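Local coordinates for protein SAR-endolysin (Enterobacteria phage P1, PDB 1XJU) that degrades host peptidoglycan as a lysozyme after release from the membrane, lysing the cell to free phage, and is captured here in its inactive secreted form, at residues N76-N87 / R142-T152. Numbering follows the deposited sequence.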
# COMPACT_ATOMS: atom_id res chain seq x y z
N ASN A 76 -8.66 10.12 -6.91
CA ASN A 76 -7.51 9.45 -7.45
C ASN A 76 -6.43 9.22 -6.38
O ASN A 76 -5.94 8.07 -6.27
CB ASN A 76 -6.93 10.25 -8.61
CG ASN A 76 -7.78 10.21 -9.86
OD1 ASN A 76 -8.62 9.31 -10.02
ND2 ASN A 76 -7.59 11.20 -10.73
N ALA A 77 -6.12 10.22 -5.58
CA ALA A 77 -5.17 10.04 -4.52
C ALA A 77 -5.68 9.00 -3.52
O ALA A 77 -4.92 8.13 -3.03
CB ALA A 77 -4.86 11.34 -3.84
N PHE A 78 -6.94 9.08 -3.15
CA PHE A 78 -7.50 8.14 -2.21
C PHE A 78 -7.35 6.72 -2.73
O PHE A 78 -7.03 5.79 -1.94
CB PHE A 78 -8.98 8.43 -1.98
CG PHE A 78 -9.64 7.44 -1.07
CD1 PHE A 78 -9.52 7.55 0.29
CD2 PHE A 78 -10.27 6.32 -1.60
CE1 PHE A 78 -10.05 6.58 1.11
CE2 PHE A 78 -10.75 5.35 -0.76
CZ PHE A 78 -10.65 5.50 0.56
N SER A 79 -7.64 6.53 -3.97
CA SER A 79 -7.63 5.20 -4.59
C SER A 79 -6.23 4.67 -4.73
O SER A 79 -5.98 3.48 -4.44
CB SER A 79 -8.31 5.30 -5.95
OG SER A 79 -9.67 5.65 -5.82
N ALA A 80 -5.26 5.53 -5.09
CA ALA A 80 -3.86 5.13 -5.11
C ALA A 80 -3.37 4.75 -3.74
O ALA A 80 -2.66 3.74 -3.57
CB ALA A 80 -3.03 6.23 -5.70
N MET A 81 -3.73 5.54 -2.73
CA MET A 81 -3.28 5.26 -1.37
C MET A 81 -3.91 3.98 -0.83
O MET A 81 -3.27 3.21 -0.10
CB MET A 81 -3.61 6.46 -0.46
CG MET A 81 -2.73 7.68 -0.76
SD MET A 81 -0.97 7.42 -0.40
CE MET A 81 -1.00 7.29 1.41
N THR A 82 -5.16 3.72 -1.18
CA THR A 82 -5.82 2.50 -0.78
C THR A 82 -5.10 1.31 -1.39
O THR A 82 -4.87 0.30 -0.72
CB THR A 82 -7.30 2.49 -1.21
OG1 THR A 82 -8.02 3.48 -0.43
CG2 THR A 82 -7.96 1.13 -0.95
N SER A 83 -4.76 1.38 -2.66
CA SER A 83 -3.98 0.33 -3.32
C SER A 83 -2.69 0.08 -2.55
O SER A 83 -2.36 -1.09 -2.28
CB SER A 83 -3.69 0.77 -4.75
OG SER A 83 -2.77 -0.12 -5.39
N ALA A 84 -1.95 1.12 -2.18
CA ALA A 84 -0.71 0.95 -1.45
C ALA A 84 -0.96 0.30 -0.10
O ALA A 84 -0.20 -0.60 0.31
CB ALA A 84 -0.01 2.29 -1.29
N ALA A 85 -1.99 0.72 0.60
CA ALA A 85 -2.31 0.17 1.91
C ALA A 85 -2.72 -1.31 1.77
O ALA A 85 -2.40 -2.12 2.63
CB ALA A 85 -3.37 0.97 2.59
N PHE A 86 -3.45 -1.66 0.73
CA PHE A 86 -3.85 -3.04 0.49
C PHE A 86 -2.61 -3.90 0.33
O PHE A 86 -2.52 -5.01 0.86
CB PHE A 86 -4.73 -3.11 -0.74
CG PHE A 86 -5.15 -4.49 -1.12
CD1 PHE A 86 -4.43 -5.24 -2.00
CD2 PHE A 86 -6.33 -5.03 -0.59
CE1 PHE A 86 -4.81 -6.52 -2.36
CE2 PHE A 86 -6.75 -6.31 -0.98
CZ PHE A 86 -5.96 -7.05 -1.87
N ASN A 87 -1.65 -3.42 -0.45
CA ASN A 87 -0.48 -4.21 -0.84
C ASN A 87 0.54 -4.26 0.28
O ASN A 87 1.21 -5.29 0.43
CB ASN A 87 0.09 -3.55 -2.10
CG ASN A 87 1.03 -4.36 -2.91
OD1 ASN A 87 1.91 -3.73 -3.58
ND2 ASN A 87 0.79 -5.71 -3.06
N ARG A 142 4.84 -0.92 -9.22
CA ARG A 142 3.54 -0.73 -8.61
C ARG A 142 3.44 0.66 -8.01
O ARG A 142 2.42 1.32 -8.24
CB ARG A 142 3.34 -1.83 -7.58
CG ARG A 142 2.09 -1.75 -6.77
CD ARG A 142 0.83 -1.74 -7.59
NE ARG A 142 -0.36 -1.84 -6.68
CZ ARG A 142 -0.95 -2.95 -6.24
NH1 ARG A 142 -0.60 -4.13 -6.78
NH2 ARG A 142 -1.98 -2.91 -5.41
N ARG A 143 4.40 1.03 -7.20
CA ARG A 143 4.37 2.36 -6.56
C ARG A 143 4.34 3.48 -7.59
O ARG A 143 3.66 4.50 -7.40
CB ARG A 143 5.54 2.55 -5.64
CG ARG A 143 5.55 1.64 -4.39
CD ARG A 143 4.44 1.83 -3.41
NE ARG A 143 3.27 1.04 -3.68
CZ ARG A 143 3.16 -0.24 -3.35
NH1 ARG A 143 2.03 -0.87 -3.55
NH2 ARG A 143 4.20 -0.89 -2.86
N GLU A 144 5.08 3.33 -8.68
CA GLU A 144 5.11 4.38 -9.71
C GLU A 144 3.80 4.47 -10.43
O GLU A 144 3.30 5.58 -10.72
CB GLU A 144 6.29 4.17 -10.66
CG GLU A 144 7.63 4.31 -9.94
CD GLU A 144 8.84 3.90 -10.75
OE1 GLU A 144 8.65 3.34 -11.84
OE2 GLU A 144 9.99 4.11 -10.25
N LYS A 145 3.15 3.37 -10.70
CA LYS A 145 1.85 3.40 -11.30
C LYS A 145 0.79 4.01 -10.35
O LYS A 145 -0.04 4.84 -10.76
CB LYS A 145 1.39 2.01 -11.72
CG LYS A 145 2.15 1.44 -12.86
CD LYS A 145 1.74 0.07 -13.24
CE LYS A 145 2.61 -0.42 -14.39
NZ LYS A 145 2.48 0.32 -15.67
N GLU A 146 0.84 3.67 -9.08
CA GLU A 146 -0.01 4.34 -8.11
C GLU A 146 0.25 5.83 -8.07
O GLU A 146 -0.72 6.63 -8.00
CB GLU A 146 0.18 3.72 -6.71
CG GLU A 146 -0.32 2.31 -6.54
CD GLU A 146 0.20 1.67 -5.29
OE1 GLU A 146 -0.22 0.47 -5.04
OE2 GLU A 146 1.07 2.25 -4.64
N ARG A 147 1.50 6.25 -8.11
CA ARG A 147 1.84 7.66 -8.07
C ARG A 147 1.24 8.41 -9.23
O ARG A 147 0.71 9.50 -9.05
CB ARG A 147 3.34 7.83 -8.00
CG ARG A 147 3.85 9.25 -8.21
CD ARG A 147 5.35 9.35 -8.29
NE ARG A 147 5.81 8.84 -9.59
CZ ARG A 147 7.08 8.49 -9.87
NH1 ARG A 147 7.35 7.95 -11.06
NH2 ARG A 147 8.07 8.63 -8.99
N GLN A 148 1.29 7.85 -10.42
CA GLN A 148 0.71 8.54 -11.55
C GLN A 148 -0.79 8.67 -11.44
O GLN A 148 -1.32 9.75 -11.81
CB GLN A 148 1.14 7.88 -12.82
CG GLN A 148 2.69 8.03 -13.05
CD GLN A 148 3.29 9.47 -12.77
OE1 GLN A 148 4.04 9.67 -11.80
NE2 GLN A 148 2.93 10.46 -13.61
N LEU A 149 -1.46 7.65 -10.94
CA LEU A 149 -2.88 7.80 -10.66
C LEU A 149 -3.12 8.91 -9.63
O LEU A 149 -3.94 9.80 -9.84
CB LEU A 149 -3.48 6.49 -10.17
CG LEU A 149 -4.91 6.60 -9.66
CD1 LEU A 149 -5.86 7.10 -10.75
CD2 LEU A 149 -5.38 5.22 -9.15
N CYS A 150 -2.37 8.84 -8.54
CA CYS A 150 -2.50 9.75 -7.42
C CYS A 150 -2.42 11.20 -7.87
O CYS A 150 -3.18 12.05 -7.40
CB CYS A 150 -1.38 9.36 -6.46
SG CYS A 150 -1.42 10.01 -4.78
N LEU A 151 -1.48 11.50 -8.77
CA LEU A 151 -1.21 12.87 -9.20
C LEU A 151 -2.19 13.35 -10.23
O LEU A 151 -2.19 14.57 -10.54
CB LEU A 151 0.18 12.95 -9.81
CG LEU A 151 1.34 12.75 -8.85
CD1 LEU A 151 2.64 12.57 -9.61
CD2 LEU A 151 1.40 13.93 -7.93
N THR A 152 -3.02 12.49 -10.80
CA THR A 152 -3.90 12.90 -11.90
C THR A 152 -4.97 13.84 -11.38
O THR A 152 -5.77 13.50 -10.49
CB THR A 152 -4.53 11.68 -12.51
OG1 THR A 152 -3.51 10.84 -13.09
CG2 THR A 152 -5.51 12.02 -13.65
O HOH W 1 -5.80 12.87 -6.59
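A77 and C150 bring two nearly antiparallel helices together, their CA atoms 4.0 Å apart; the axes approach to 7.4 Å at 160°. The pair is an antiparallel helix packing inside the phage lysozyme fold, between helices 75-88 and 137-151. A77 and A80 carry only methyl groups here, and the helices come close. A80 CB rests on the backbone, 3.3 Å from E146 O, and also meets C150 CB. C150 SG lies against A77 and is bonded to C122, so the disulfide ties helix 137-151 to helix 118-123. L149 crosses N76 at about a right angle, with CD1 near OD1.

Near N87 the interface turns polar. E146, extended beyond CG, forms a buried salt-bridge network with R142 and R143, and S83 hydrogen-bonds into it. R143 grips the carboxylate side-on: R143 NE binds E146 OE2 at 2.7 Å and R143 NH1 binds E146 OE1, both on syn sides. E146 OE1 also accepts from R142 NE and, on its anti side, from S83 OG at 2.6 Å. Three side chains thus hold one oxygen, and the two arginines probably keep E146 ionised. S83 OG, anti to the backbone N (chi1 172°), accepts in turn from R142 NH2.

N87 joins both arginines. Its amide is stacked on the R142 guanidinium, with OD1 over the centre of one face. R143 NH1 meets N87 OD1 on a lone pair, at 2.9 Å. N87 ND2 bonds to the carbonyls of Y21 and C23, which links the network to the segment carrying active-site C23.

At the other end, a water bridges A77 N and C150 O. N76 ND2 donates to T152 O at 2.9 Å, nearly straight but from above the carbonyl plane.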